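Local coordinates for extracellular sialidase/neuraminidase, putative (Aspergillus fumigatus, PDB 2XZI), which acts as a KDNase of the sialidase family, probably releasing terminal KDN, the deaminated sialic acid, by hydrolysis of its glycosidic bond, at residues P16-A24 with S366-R374; G331-S340 with A351-N359. One frame throughout, in Å; residues are numbered along the deposited sequence. Where two conformers were deposited one is given.

How the interactions relate
Both contacts lie in one four-stranded antiparallel blade of the sialidase beta-propeller, their centres about 7 Å apart. Interaction 2 is the hairpin of strands 334-343 and 349-356, and it is nested within the much longer loop that interaction 1 closes. Strand 368-375 follows directly and lies beside 349-356, with Ile371 N probably bonded to Val353 O; strand 12-18, from the other end of the chain, completes the outer edge. Arg373 and Glu335 join the two contacts by a salt bridge. Asp356 and Arg368, one from each, also pair and border one bound KDM, while Tyr338 reaches the other KDM, so the blade that closes the ring also contributes to both sugar sites.

Interaction 1: residues P16-A24 with S366-R374; sequences PLFRSANMA and SYRAIIWRR. With KDM (deamino-alpha-neuraminic acid), chain D.
Pro16-Phe18 and Ile370-Ile371 meet at the outer edge of a beta-propeller blade, where N-terminal strand 12-18 pairs antiparallel with C-terminal strand 368-375 in the "velcro" closure of the ring. A classic beta bulge marks the seam: Leu17 N and Phe18 N both donate to Ile370 O, the Leu17 bond measuring 2.8 Å. The bond from Phe18 N to the same oxygen is 3.1 Å and almost straight. In return Ile370 N reaches Phe18 O at 3.0 Å, which locks the pair on both sides.

The extra residue divides the side chains. Phe18 and Ile370 lie side by side, and their pair packs toward Ala53 and Ala55 of the adjacent blade. Leu17 instead runs alongside Trp372, CB to CB 3.8 Å, while the indole swings off the seam, its NE1 bonded to Gly82 O. Pro16 rests on the end of Ile371, with CB 4.0 Å from CD1.

Past the strand, Ser20 to Met23 form a type I turn. Ser20 OG donates to Asn22 OD1 at 2.7 Å, holding the amide nearly parallel to the Tyr367 ring, with the planes 9° apart. Asn22 CB lies over the ring centre, 3.5 Å from the Tyr367 centroid, as a CH-pi contact; with CG set between backbone N and carbonyl carbon (chi1 62°), the amide runs on over the CG side of the ring. Arg19 points away and clasps Ala24 O side-on with NE and NH2, the Met23 methyl CE lying over its guanidinium.

Arg368 also leaves the seam: a bend at chi2 (-62°) carries its guanidinium toward a bound KDM, and NE makes a salt bridge to Asp356. The sugar's O5 lies over one guanidinium face, offset toward the rim, and its O7 is 3.5 Å from Arg368 NH2.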
# COMPACT_ATOMS: atom_id res chain seq x y z
N PRO A 16 1.34 -10.01 13.96
CA PRO A 16 2.16 -10.06 12.73
C PRO A 16 1.54 -10.97 11.67
O PRO A 16 1.07 -12.08 11.99
CB PRO A 16 3.51 -10.62 13.21
CG PRO A 16 3.47 -10.49 14.72
CD PRO A 16 2.05 -10.59 15.12
N LEU A 17 1.51 -10.49 10.43
CA LEU A 17 0.98 -11.29 9.33
C LEU A 17 2.07 -11.75 8.36
O LEU A 17 1.95 -12.81 7.72
CB LEU A 17 -0.14 -10.55 8.59
CG LEU A 17 -0.85 -11.32 7.48
CD1 LEU A 17 -1.49 -12.58 8.06
CD2 LEU A 17 -1.89 -10.45 6.76
N PHE A 18 3.11 -10.94 8.21
CA PHE A 18 4.27 -11.33 7.40
C PHE A 18 5.46 -11.33 8.33
O PHE A 18 5.90 -10.28 8.79
CB PHE A 18 4.46 -10.38 6.20
CG PHE A 18 3.33 -10.44 5.19
CD1 PHE A 18 2.20 -9.65 5.35
CD2 PHE A 18 3.41 -11.26 4.08
CE1 PHE A 18 1.18 -9.69 4.41
CE2 PHE A 18 2.39 -11.33 3.13
CZ PHE A 18 1.26 -10.53 3.29
N ARG A 19 5.94 -12.53 8.64
CA ARG A 19 6.93 -12.79 9.68
C ARG A 19 8.30 -12.95 9.05
O ARG A 19 8.53 -13.88 8.28
CB ARG A 19 6.54 -14.05 10.44
CG ARG A 19 5.18 -13.92 11.14
CD ARG A 19 4.75 -15.22 11.84
NE ARG A 19 5.59 -15.50 13.00
CZ ARG A 19 5.37 -15.06 14.24
NH1 ARG A 19 4.30 -14.32 14.52
NH2 ARG A 19 6.23 -15.35 15.21
N SER A 20 9.20 -12.03 9.40
CA SER A 20 10.56 -12.00 8.85
C SER A 20 11.40 -13.21 9.28
O SER A 20 11.03 -13.94 10.22
CB SER A 20 11.25 -10.68 9.22
OG SER A 20 10.96 -10.31 10.56
N ALA A 21 12.53 -13.42 8.61
CA ALA A 21 13.34 -14.63 8.80
C ALA A 21 13.87 -14.85 10.24
O ALA A 21 14.19 -15.97 10.61
CB ALA A 21 14.49 -14.67 7.79
N ASN A 22 13.94 -13.78 11.03
CA ASN A 22 14.43 -13.83 12.42
C ASN A 22 13.38 -14.29 13.43
O ASN A 22 13.71 -14.58 14.60
CB ASN A 22 14.94 -12.45 12.85
CG ASN A 22 13.84 -11.38 12.82
OD1 ASN A 22 13.03 -11.34 11.89
ND2 ASN A 22 13.82 -10.52 13.83
N MET A 23 12.12 -14.30 13.02
CA MET A 23 11.01 -14.59 13.94
C MET A 23 10.75 -16.09 14.01
O MET A 23 11.13 -16.83 13.11
CB MET A 23 9.74 -13.87 13.49
CG MET A 23 9.82 -12.35 13.60
SD MET A 23 8.37 -11.50 12.95
CE MET A 23 7.17 -11.79 14.26
N ALA A 24 10.11 -16.54 15.09
CA ALA A 24 9.59 -17.91 15.14
C ALA A 24 8.55 -18.08 14.03
O ALA A 24 7.83 -17.13 13.71
CB ALA A 24 8.96 -18.20 16.49
N SER A 366 18.65 -5.21 9.02
CA SER A 366 17.52 -5.02 9.93
C SER A 366 16.27 -5.72 9.39
O SER A 366 15.77 -5.40 8.30
CB SER A 366 17.27 -3.55 10.20
OG SER A 366 18.27 -3.04 11.08
N TYR A 367 15.79 -6.70 10.14
CA TYR A 367 14.62 -7.49 9.75
C TYR A 367 13.35 -6.65 9.74
O TYR A 367 13.07 -5.91 10.68
CB TYR A 367 14.47 -8.70 10.67
CG TYR A 367 15.62 -9.68 10.54
CD1 TYR A 367 15.65 -10.61 9.49
CD2 TYR A 367 16.68 -9.67 11.45
CE1 TYR A 367 16.71 -11.51 9.35
CE2 TYR A 367 17.75 -10.57 11.31
CZ TYR A 367 17.75 -11.47 10.26
OH TYR A 367 18.80 -12.36 10.13
N ARG A 368 12.59 -6.77 8.65
CA ARG A 368 11.35 -6.03 8.54
C ARG A 368 10.17 -6.98 8.46
O ARG A 368 10.19 -7.96 7.71
CB ARG A 368 11.35 -5.15 7.29
CG ARG A 368 12.59 -4.31 7.12
CD ARG A 368 12.79 -3.32 8.27
NE ARG A 368 13.86 -2.38 7.98
CZ ARG A 368 13.70 -1.27 7.25
NH1 ARG A 368 12.49 -0.95 6.76
NH2 ARG A 368 14.74 -0.48 7.01
N ALA A 369 9.13 -6.69 9.26
CA ALA A 369 7.92 -7.50 9.31
C ALA A 369 6.69 -6.63 9.02
O ALA A 369 6.79 -5.41 9.00
CB ALA A 369 7.78 -8.20 10.66
N ILE A 370 5.56 -7.27 8.78
CA ILE A 370 4.31 -6.54 8.55
C ILE A 370 3.22 -6.99 9.52
O ILE A 370 2.94 -8.18 9.64
CB ILE A 370 3.86 -6.61 7.07
CG1 ILE A 370 4.94 -6.04 6.16
CG2 ILE A 370 2.54 -5.88 6.89
CD1 ILE A 370 4.69 -6.25 4.64
N ILE A 371 2.63 -6.01 10.20
CA ILE A 371 1.58 -6.23 11.19
C ILE A 371 0.23 -6.08 10.52
O ILE A 371 0.05 -5.19 9.68
CB ILE A 371 1.70 -5.20 12.35
CG1 ILE A 371 3.05 -5.27 13.07
CG2 ILE A 371 0.51 -5.29 13.33
CD1 ILE A 371 3.63 -6.63 13.21
N TRP A 372 -0.72 -6.95 10.89
CA TRP A 372 -2.12 -6.80 10.53
C TRP A 372 -2.94 -6.31 11.71
O TRP A 372 -2.85 -6.86 12.82
CB TRP A 372 -2.66 -8.14 10.05
CG TRP A 372 -4.14 -8.27 9.88
CD1 TRP A 372 -4.96 -9.09 10.60
CD2 TRP A 372 -4.97 -7.63 8.89
NE1 TRP A 372 -6.25 -8.99 10.14
CE2 TRP A 372 -6.29 -8.11 9.09
CE3 TRP A 372 -4.73 -6.69 7.87
CZ2 TRP A 372 -7.36 -7.69 8.30
CZ3 TRP A 372 -5.81 -6.27 7.09
CH2 TRP A 372 -7.10 -6.78 7.32
N ARG A 373 -3.74 -5.28 11.48
CA ARG A 373 -4.57 -4.71 12.53
C ARG A 373 -6.00 -4.67 12.05
O ARG A 373 -6.25 -4.40 10.85
CB ARG A 373 -4.17 -3.28 12.81
CG ARG A 373 -2.81 -3.12 13.43
CD ARG A 373 -2.51 -1.66 13.74
NE ARG A 373 -1.37 -1.57 14.65
CZ ARG A 373 -1.44 -1.75 15.96
NH1 ARG A 373 -2.60 -2.02 16.55
NH2 ARG A 373 -0.34 -1.67 16.70
N ARG A 374 -6.92 -4.93 12.97
CA ARG A 374 -8.33 -4.62 12.79
C ARG A 374 -8.75 -3.70 13.91
O ARG A 374 -8.41 -3.94 15.07
CB ARG A 374 -9.17 -5.89 12.81
CG ARG A 374 -8.97 -6.75 11.59
CD ARG A 374 -9.33 -8.24 11.80
NE ARG A 374 -10.49 -8.44 12.66
CZ ARG A 374 -11.76 -8.33 12.27
NH1 ARG A 374 -12.05 -8.05 11.00
NH2 ARG A 374 -12.74 -8.48 13.16
C2 KDM D . 13.90 5.20 11.37
C1 KDM D . 12.81 6.14 10.81
C3 KDM D . 13.31 4.18 12.37
C4 KDM D . 12.43 3.13 11.66
C5 KDM D . 13.17 2.51 10.46
C6 KDM D . 13.71 3.60 9.52
C7 KDM D . 14.53 3.21 8.27
C8 KDM D . 14.93 4.48 7.47
C9 KDM D . 15.82 4.21 6.24
O5 KDM D . 12.28 1.64 9.74
O1A KDM D . 12.87 6.44 9.60
O1B KDM D . 11.93 6.54 11.61
O4 KDM D . 12.07 2.12 12.61
O6 KDM D . 14.57 4.48 10.31
O7 KDM D . 15.71 2.50 8.66
O8 KDM D . 13.75 5.20 7.07
O9 KDM D . 15.54 2.94 5.65
O2 KDM D . 14.90 5.97 12.05

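Interaction 2: residues G331-S340 with A351-N359. With KDM (deamino-alpha-neuraminic acid), chain C; KDM (deamino-alpha-neuraminic acid), chain D.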
# COMPACT_ATOMS: atom_id res chain seq x y z
N GLY A 331 6.85 -8.26 20.07
CA GLY A 331 7.63 -9.33 19.45
C GLY A 331 7.81 -9.24 17.95
O GLY A 331 8.31 -10.18 17.31
N ALA A 332 7.39 -8.11 17.37
CA ALA A 332 7.45 -7.93 15.92
C ALA A 332 8.21 -6.66 15.54
O ALA A 332 8.06 -6.14 14.44
CB ALA A 332 6.05 -7.92 15.34
N GLY A 333 9.04 -6.18 16.45
CA GLY A 333 9.90 -5.04 16.20
C GLY A 333 9.19 -3.73 16.47
O GLY A 333 8.14 -3.71 17.12
N HIS A 334 9.78 -2.65 15.98
CA HIS A 334 9.24 -1.32 16.16
C HIS A 334 8.29 -1.00 15.03
O HIS A 334 8.73 -0.86 13.89
CB HIS A 334 10.37 -0.29 16.19
CG HIS A 334 11.37 -0.52 17.28
ND1 HIS A 334 11.08 -0.29 18.61
CD2 HIS A 334 12.65 -0.95 17.24
CE1 HIS A 334 12.14 -0.57 19.34
NE2 HIS A 334 13.11 -0.98 18.54
N GLU A 335 7.00 -0.86 15.35
CA GLU A 335 5.99 -0.54 14.34
C GLU A 335 6.18 0.85 13.75
O GLU A 335 6.40 1.84 14.47
CB GLU A 335 4.58 -0.67 14.92
CG GLU A 335 3.47 -0.45 13.89
CD GLU A 335 2.09 -0.69 14.45
OE1 GLU A 335 1.89 -0.41 15.66
OE2 GLU A 335 1.21 -1.14 13.69
N GLY A 336 6.10 0.92 12.44
CA GLY A 336 6.07 2.18 11.75
C GLY A 336 6.68 2.10 10.38
O GLY A 336 7.74 1.51 10.20
N GLY A 337 6.00 2.69 9.42
CA GLY A 337 6.49 2.77 8.04
C GLY A 337 5.30 2.82 7.10
O GLY A 337 4.27 3.45 7.40
N TYR A 338 5.44 2.13 5.97
CA TYR A 338 4.37 2.05 4.95
C TYR A 338 3.14 1.33 5.50
O TYR A 338 3.24 0.49 6.41
CB TYR A 338 4.84 1.29 3.71
CG TYR A 338 5.82 1.99 2.80
CD1 TYR A 338 6.87 2.78 3.29
CD2 TYR A 338 5.71 1.81 1.41
CE1 TYR A 338 7.78 3.40 2.39
CE2 TYR A 338 6.58 2.42 0.55
CZ TYR A 338 7.61 3.21 1.03
OH TYR A 338 8.50 3.80 0.15
N SER A 339 1.97 1.65 4.95
CA SER A 339 0.73 1.08 5.43
C SER A 339 -0.29 0.94 4.31
O SER A 339 -0.14 1.55 3.25
CB SER A 339 0.15 1.95 6.55
OG SER A 339 -0.23 3.21 6.03
N SER A 340 -1.33 0.15 4.57
CA SER A 340 -2.44 -0.04 3.63
C SER A 340 -3.70 -0.33 4.43
O SER A 340 -3.64 -1.05 5.42
CB SER A 340 -2.14 -1.19 2.67
OG SER A 340 -3.12 -1.29 1.65
N ALA A 351 -5.85 -2.88 8.54
CA ALA A 351 -4.65 -2.16 8.15
C ALA A 351 -3.42 -3.06 8.22
O ALA A 351 -3.24 -3.81 9.18
CB ALA A 351 -4.46 -0.94 9.04
N LEU A 352 -2.58 -2.97 7.19
CA LEU A 352 -1.24 -3.54 7.22
C LEU A 352 -0.28 -2.42 7.52
O LEU A 352 -0.40 -1.34 6.96
CB LEU A 352 -0.89 -4.17 5.87
CG LEU A 352 -1.63 -5.43 5.48
CD1 LEU A 352 -1.26 -5.83 4.07
CD2 LEU A 352 -1.37 -6.60 6.46
N VAL A 353 0.68 -2.69 8.41
CA VAL A 353 1.65 -1.67 8.83
C VAL A 353 3.03 -2.32 8.96
O VAL A 353 3.19 -3.36 9.61
CB VAL A 353 1.27 -1.02 10.20
CG1 VAL A 353 2.15 0.21 10.48
CG2 VAL A 353 -0.21 -0.63 10.26
N GLU A 354 4.03 -1.70 8.32
CA GLU A 354 5.41 -2.12 8.47
C GLU A 354 5.93 -1.99 9.89
O GLU A 354 5.49 -1.13 10.66
CB GLU A 354 6.32 -1.27 7.56
CG GLU A 354 6.09 -1.51 6.09
CD GLU A 354 7.16 -0.79 5.23
OE1 GLU A 354 7.63 0.29 5.63
OE2 GLU A 354 7.51 -1.30 4.15
N SER A 355 6.87 -2.88 10.21
CA SER A 355 7.58 -2.87 11.48
C SER A 355 9.06 -3.20 11.24
O SER A 355 9.37 -3.89 10.29
CB SER A 355 6.95 -3.90 12.41
OG SER A 355 7.39 -3.73 13.74
N ASP A 356 9.94 -2.74 12.12
CA ASP A 356 11.38 -2.85 11.90
C ASP A 356 12.04 -3.25 13.19
O ASP A 356 11.93 -2.55 14.19
CB ASP A 356 11.90 -1.48 11.44
CG ASP A 356 13.37 -1.48 11.00
OD1 ASP A 356 14.13 -2.44 11.26
OD2 ASP A 356 13.79 -0.48 10.40
N PHE A 357 12.71 -4.40 13.17
CA PHE A 357 13.40 -4.86 14.37
C PHE A 357 14.60 -3.98 14.72
O PHE A 357 14.96 -3.88 15.89
CB PHE A 357 13.83 -6.31 14.21
CG PHE A 357 12.73 -7.30 14.44
CD1 PHE A 357 11.89 -7.69 13.40
CD2 PHE A 357 12.51 -7.84 15.71
CE1 PHE A 357 10.86 -8.61 13.60
CE2 PHE A 357 11.48 -8.76 15.93
CZ PHE A 357 10.65 -9.15 14.87
N PHE A 358 15.18 -3.34 13.70
CA PHE A 358 16.24 -2.34 13.89
C PHE A 358 17.51 -2.96 14.52
O PHE A 358 18.31 -2.27 15.14
CB PHE A 358 15.72 -1.15 14.71
CG PHE A 358 16.38 0.15 14.37
CD1 PHE A 358 16.17 0.74 13.13
CD2 PHE A 358 17.19 0.80 15.29
CE1 PHE A 358 16.77 1.96 12.81
CE2 PHE A 358 17.79 2.01 14.98
CZ PHE A 358 17.58 2.60 13.74
N ASN A 359 17.69 -4.26 14.30
CA ASN A 359 18.84 -5.00 14.84
C ASN A 359 20.15 -4.59 14.18
O ASN A 359 21.22 -4.81 14.75
CB ASN A 359 18.64 -6.50 14.68
CG ASN A 359 18.29 -6.87 13.26
OD1 ASN A 359 17.21 -6.54 12.78
ND2 ASN A 359 19.22 -7.53 12.58
C2 KDM C . 11.71 3.49 0.02
C1 KDM C . 11.48 4.00 1.44
C3 KDM C . 11.06 2.11 -0.18
C4 KDM C . 10.65 1.82 -1.65
C5 KDM C . 11.28 2.76 -2.69
C6 KDM C . 10.97 4.23 -2.31
C7 KDM C . 11.75 5.25 -3.14
C8 KDM C . 11.26 6.68 -2.85
C9 KDM C . 12.06 7.70 -3.63
O5 KDM C . 10.83 2.43 -4.03
O1A KDM C . 11.23 3.16 2.34
O1B KDM C . 11.58 5.24 1.59
O4 KDM C . 11.02 0.48 -1.95
O6 KDM C . 11.22 4.52 -0.89
O7 KDM C . 13.14 5.14 -2.82
O8 KDM C . 9.88 6.83 -3.22
O9 KDM C . 11.78 7.50 -5.02
O2 KDM C . 13.14 3.38 -0.10
C2 KDM D . 13.90 5.20 11.37
C1 KDM D . 12.81 6.14 10.81
C3 KDM D . 13.31 4.18 12.37
C4 KDM D . 12.43 3.13 11.66
C5 KDM D . 13.17 2.51 10.46
C6 KDM D . 13.71 3.60 9.52
C7 KDM D . 14.53 3.21 8.27
C8 KDM D . 14.93 4.48 7.47
C9 KDM D . 15.82 4.21 6.24
O5 KDM D . 12.28 1.64 9.74
O1A KDM D . 12.87 6.44 9.60
O1B KDM D . 11.93 6.54 11.61
O4 KDM D . 12.07 2.12 12.61
O6 KDM D . 14.57 4.48 10.31
O7 KDM D . 15.71 2.50 8.66
O8 KDM D . 13.75 5.20 7.07
O9 KDM D . 15.54 2.94 5.65
O2 KDM D . 14.90 5.97 12.05
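Tyr338 and Glu354 lie side by side in the antiparallel hairpin of a propeller blade, where its innermost strand faces the sialidase pocket. Glu354 OE1 accepts from Tyr338 N at 2.9 Å, the donor standing 55° out of the carboxylate plane. The backbone answers with Glu354 N to Tyr338 O, 3.0 Å. The bond from Tyr338 N to Glu354 OE1 spans a bulge at Gly336-Gly337, where the register slips by two. Tyr338 OH lies 3.0 Å from O6 of one bound KDM and is hydrogen-bonded to Glu229, a Tyr-Glu pair as in sialidase active sites. Behind it, Glu354 OE2 is held by Arg39 and Ile40 N, which probably fixes the carboxylate beside the tyrosine CB.

Farther along, in the conformer given, Ser355 OG donates to Ala332 O at 2.6 Å, from above the carbonyl plane. Phe357 lays a ring face over the Ala332-Gly333 peptide, with Gly333 CA 4.0 Å from the Phe357 centroid. Glu335 crosses Val353 at about a right angle before pairing with Arg373.

Asp356, with CG anti to its N (chi1 -173°), turns to the second KDM. Its OD1 closes an Asx turn with Phe358 N, and its OD2 accepts from that sugar's O5 at 2.7 Å.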